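Local coordinates for capsular polysaccharide biosynthesis protein (Burkholderia pseudomallei, PDB 4BQN) that binds coenzyme A and is probably an acetyltransferase in the biosynthesis of capsular polysaccharide, at residues 62-70 against 172-180. The protein carries 1 engineered substitution. Numbering follows the deposited sequence.
Sequences LFLYQPVSE and NDGGKQIDI. With COA (coenzyme A), chain C.
Where the chain leaves the C-terminal end of strand 62-65, in the parallel sheet, its backbone draws close to the loop 172-180, with the CA atoms of Ser69 and Asn172 4.5 Å apart and Pro67 opposite Asp173. The Tyr65 hydroxyl is gripped twice: OH donates to Asp173 OD2 at 2.6 Å, on the syn side of a carboxylate turned 66° from the ring, and accepts from Lys176 NZ at 3.0 Å. Both partners lie at the ring edge, near its plane. The type I' turn from Asp173 to Lys176 brings the two side chains back to the same hydroxyl; beyond CG the lysine runs extended, and its ammonium also forms a salt bridge with Asp179 OD2. Arg83 and Ser79 hold the other carboxylate oxygen, Asp173 OD1.

Pro67 sets CB against the Asn172 amide (3.5 Å to OD1), while its CG rests on Ile178 CG1. Further back, on the strand itself, Leu64 CD2 touches Ile180 CD1, the two side chains crossing at about a right angle. Asn172 CG sits between its backbone N and carbonyl carbon (chi1 59°), which sets the amide beside Pro67 CB, and ND2 reaches coenzyme A O5A at 2.8 Å in a nearly straight bond (172°). Ser69 N donates to the same oxygen, and Ser69 OG to O4A of that phosphate. A water joins Pro67 O, Asn172 ND2 and O1A of the neighbouring phosphate.

Donors from both segments thus converge on the pyrophosphate, where they probably help offset its negative charge, while the hydrogen-bonded network around the buried Tyr65 hydroxyl ties together the two loops that carry Ser69 and Asn172.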
# COMPACT_ATOMS: atom_id res chain seq x y z
N LEU A 62 -20.09 12.56 6.70
CA LEU A 62 -19.47 11.43 6.01
C LEU A 62 -18.15 11.06 6.66
O LEU A 62 -17.31 11.93 6.89
CB LEU A 62 -19.25 11.78 4.54
CG LEU A 62 -18.43 10.80 3.68
CD1 LEU A 62 -19.11 9.45 3.55
CD2 LEU A 62 -18.13 11.41 2.32
N PHE A 63 -17.96 9.77 6.92
CA PHE A 63 -16.71 9.24 7.44
C PHE A 63 -16.26 8.20 6.43
O PHE A 63 -16.86 7.12 6.34
CB PHE A 63 -16.93 8.62 8.83
CG PHE A 63 -15.69 8.14 9.53
CD1 PHE A 63 -14.59 8.97 9.74
CD2 PHE A 63 -15.64 6.84 10.06
CE1 PHE A 63 -13.46 8.51 10.42
CE2 PHE A 63 -14.52 6.38 10.74
CZ PHE A 63 -13.43 7.22 10.92
N LEU A 64 -15.26 8.56 5.63
CA LEU A 64 -14.63 7.60 4.72
C LEU A 64 -13.46 7.02 5.47
O LEU A 64 -12.63 7.75 6.00
CB LEU A 64 -14.13 8.29 3.44
CG LEU A 64 -15.15 8.71 2.39
CD1 LEU A 64 -14.51 9.64 1.37
CD2 LEU A 64 -15.77 7.51 1.70
N TYR A 65 -13.38 5.70 5.53
CA TYR A 65 -12.34 5.11 6.36
C TYR A 65 -11.87 3.79 5.79
O TYR A 65 -12.61 3.10 5.08
CB TYR A 65 -12.85 4.91 7.81
CG TYR A 65 -13.89 3.84 7.91
CD1 TYR A 65 -15.24 4.11 7.63
CD2 TYR A 65 -13.53 2.53 8.21
CE1 TYR A 65 -16.20 3.11 7.67
CE2 TYR A 65 -14.48 1.51 8.25
CZ TYR A 65 -15.81 1.81 7.97
OH TYR A 65 -16.73 0.80 8.02
N GLN A 66 -10.65 3.43 6.13
CA GLN A 66 -10.15 2.10 5.81
C GLN A 66 -10.24 1.22 7.04
O GLN A 66 -10.11 1.72 8.17
CB GLN A 66 -8.71 2.19 5.32
CG GLN A 66 -8.58 3.02 4.05
CD GLN A 66 -7.18 3.07 3.50
OE1 GLN A 66 -6.25 3.46 4.20
NE2 GLN A 66 -7.02 2.70 2.23
N PRO A 67 -10.46 -0.08 6.85
CA PRO A 67 -10.50 -0.98 8.01
C PRO A 67 -9.19 -0.96 8.84
O PRO A 67 -8.10 -1.04 8.28
CB PRO A 67 -10.69 -2.35 7.37
CG PRO A 67 -11.47 -2.07 6.12
CD PRO A 67 -10.81 -0.80 5.61
N VAL A 68 -9.33 -0.82 10.16
CA VAL A 68 -8.17 -0.86 11.07
C VAL A 68 -8.58 -1.67 12.28
O VAL A 68 -9.50 -1.30 13.01
CB VAL A 68 -7.71 0.55 11.53
CG1 VAL A 68 -6.52 0.44 12.47
CG2 VAL A 68 -7.36 1.45 10.35
N SER A 69 -7.85 -2.76 12.52
CA SER A 69 -8.16 -3.68 13.61
C SER A 69 -7.89 -3.06 14.98
O SER A 69 -7.08 -2.15 15.11
CB SER A 69 -7.33 -4.96 13.48
OG SER A 69 -5.96 -4.69 13.80
N GLU A 70 -8.54 -3.63 15.99
CA GLU A 70 -8.25 -3.26 17.38
C GLU A 70 -6.84 -3.68 17.79
O GLU A 70 -6.19 -3.00 18.59
CB GLU A 70 -9.29 -3.86 18.33
CG GLU A 70 -8.93 -3.70 19.81
CD GLU A 70 -10.11 -3.85 20.75
OE1 GLU A 70 -11.26 -3.52 20.35
OE2 GLU A 70 -9.89 -4.30 21.89
N ASN A 172 -11.37 -7.21 10.01
CA ASN A 172 -10.76 -6.17 10.83
C ASN A 172 -11.58 -4.89 10.96
O ASN A 172 -11.11 -3.90 11.53
CB ASN A 172 -9.33 -5.86 10.37
CG ASN A 172 -9.26 -5.40 8.92
OD1 ASN A 172 -10.12 -5.75 8.11
ND2 ASN A 172 -8.23 -4.62 8.58
N ASP A 173 -12.80 -4.92 10.41
CA ASP A 173 -13.79 -3.85 10.60
C ASP A 173 -15.10 -4.46 11.10
O ASP A 173 -16.19 -4.10 10.64
CB ASP A 173 -14.02 -3.06 9.30
CG ASP A 173 -14.90 -1.83 9.50
OD1 ASP A 173 -14.80 -1.19 10.57
OD2 ASP A 173 -15.69 -1.49 8.58
N GLY A 174 -14.98 -5.39 12.05
CA GLY A 174 -16.14 -5.97 12.72
C GLY A 174 -17.01 -6.83 11.82
O GLY A 174 -18.19 -7.01 12.09
N GLY A 175 -16.43 -7.36 10.74
CA GLY A 175 -17.17 -8.21 9.81
C GLY A 175 -18.04 -7.46 8.81
O GLY A 175 -18.87 -8.07 8.14
N LYS A 176 -17.86 -6.15 8.70
CA LYS A 176 -18.57 -5.36 7.70
C LYS A 176 -17.86 -5.41 6.35
O LYS A 176 -16.68 -5.05 6.26
CB LYS A 176 -18.68 -3.90 8.16
CG LYS A 176 -19.36 -3.02 7.14
CD LYS A 176 -19.23 -1.54 7.48
CE LYS A 176 -19.51 -0.71 6.24
NZ LYS A 176 -19.32 0.75 6.46
N GLN A 177 -18.57 -5.83 5.30
CA GLN A 177 -18.00 -5.89 3.95
C GLN A 177 -17.49 -4.51 3.53
O GLN A 177 -18.13 -3.51 3.80
CB GLN A 177 -19.07 -6.38 2.96
CG GLN A 177 -18.57 -6.63 1.54
CD GLN A 177 -19.63 -7.31 0.68
OE1 GLN A 177 -19.84 -8.52 0.77
NE2 GLN A 177 -20.29 -6.53 -0.16
N ILE A 178 -16.31 -4.46 2.89
CA ILE A 178 -15.76 -3.19 2.43
C ILE A 178 -16.70 -2.57 1.40
O ILE A 178 -17.12 -3.23 0.45
CB ILE A 178 -14.33 -3.36 1.87
CG1 ILE A 178 -13.39 -3.82 2.98
CG2 ILE A 178 -13.87 -2.05 1.24
CD1 ILE A 178 -11.94 -4.00 2.55
N ASP A 179 -17.06 -1.30 1.59
CA ASP A 179 -17.99 -0.63 0.68
C ASP A 179 -17.41 -0.33 -0.70
O ASP A 179 -18.10 -0.49 -1.70
CB ASP A 179 -18.54 0.66 1.29
CG ASP A 179 -19.43 0.42 2.50
OD1 ASP A 179 -20.41 -0.34 2.37
OD2 ASP A 179 -19.14 1.00 3.57
N ILE A 180 -16.15 0.11 -0.75
CA ILE A 180 -15.58 0.72 -1.95
C ILE A 180 -14.24 0.06 -2.25
O ILE A 180 -13.32 0.16 -1.43
CB ILE A 180 -15.41 2.24 -1.76
CG1 ILE A 180 -16.77 2.93 -1.50
CG2 ILE A 180 -14.74 2.86 -2.98
CD1 ILE A 180 -16.66 4.21 -0.69
N1A COA C . -1.70 -8.66 0.98
C2A COA C . -0.72 -9.00 1.85
N3A COA C . -0.53 -8.36 3.01
C4A COA C . -1.36 -7.35 3.37
C5A COA C . -2.45 -6.94 2.49
C6A COA C . -2.59 -7.67 1.23
N6A COA C . -3.56 -7.33 0.36
N7A COA C . -3.11 -5.93 3.08
C8A COA C . -2.50 -5.71 4.27
N9A COA C . -1.45 -6.54 4.42
C1B COA C . -0.55 -6.67 5.58
C2B COA C . -0.24 -5.38 6.32
O2B COA C . 0.87 -4.72 5.72
C3B COA C . 0.06 -5.94 7.70
O3B COA C . 1.38 -6.51 7.64
P3B COA C . 2.19 -6.95 8.95
O7A COA C . 3.56 -7.31 8.42
O8A COA C . 2.20 -5.73 9.82
O9A COA C . 1.44 -8.12 9.55
C4B COA C . -0.95 -7.08 7.84
O4B COA C . -1.28 -7.47 6.51
C5B COA C . -2.21 -6.71 8.61
O5B COA C . -2.78 -5.58 7.96
P1A COA C . -4.34 -5.48 7.65
O1A COA C . -4.51 -4.24 6.83
O2A COA C . -4.85 -6.77 7.07
O3A COA C . -5.07 -5.32 9.06
P2A COA C . -4.99 -4.28 10.28
O4A COA C . -4.47 -5.04 11.48
O5A COA C . -6.36 -3.67 10.38
O6A COA C . -3.92 -3.17 9.88
CBP COA C . -2.83 -1.32 8.83
CCP COA C . -4.17 -2.00 9.08
CDP COA C . -3.03 -0.07 7.97
CEP COA C . -2.28 -0.85 10.16
CAP COA C . -1.89 -2.34 8.14
OAP COA C . -2.34 -2.59 6.81
C9P COA C . -0.40 -2.02 8.08
O9P COA C . 0.32 -2.28 9.04
N8P COA C . 0.09 -1.50 6.96
C7P COA C . 1.51 -1.23 6.79
C6P COA C . 2.02 0.00 7.52
C5P COA C . 1.29 1.20 6.98
O5P COA C . 0.24 1.59 7.49
N4P COA C . 1.85 1.79 5.94
C3P COA C . 1.27 2.94 5.32
C2P COA C . 1.03 2.66 3.85
S1P COA C . -0.18 3.78 3.28
O HOH W 1 -7.04 -3.01 6.35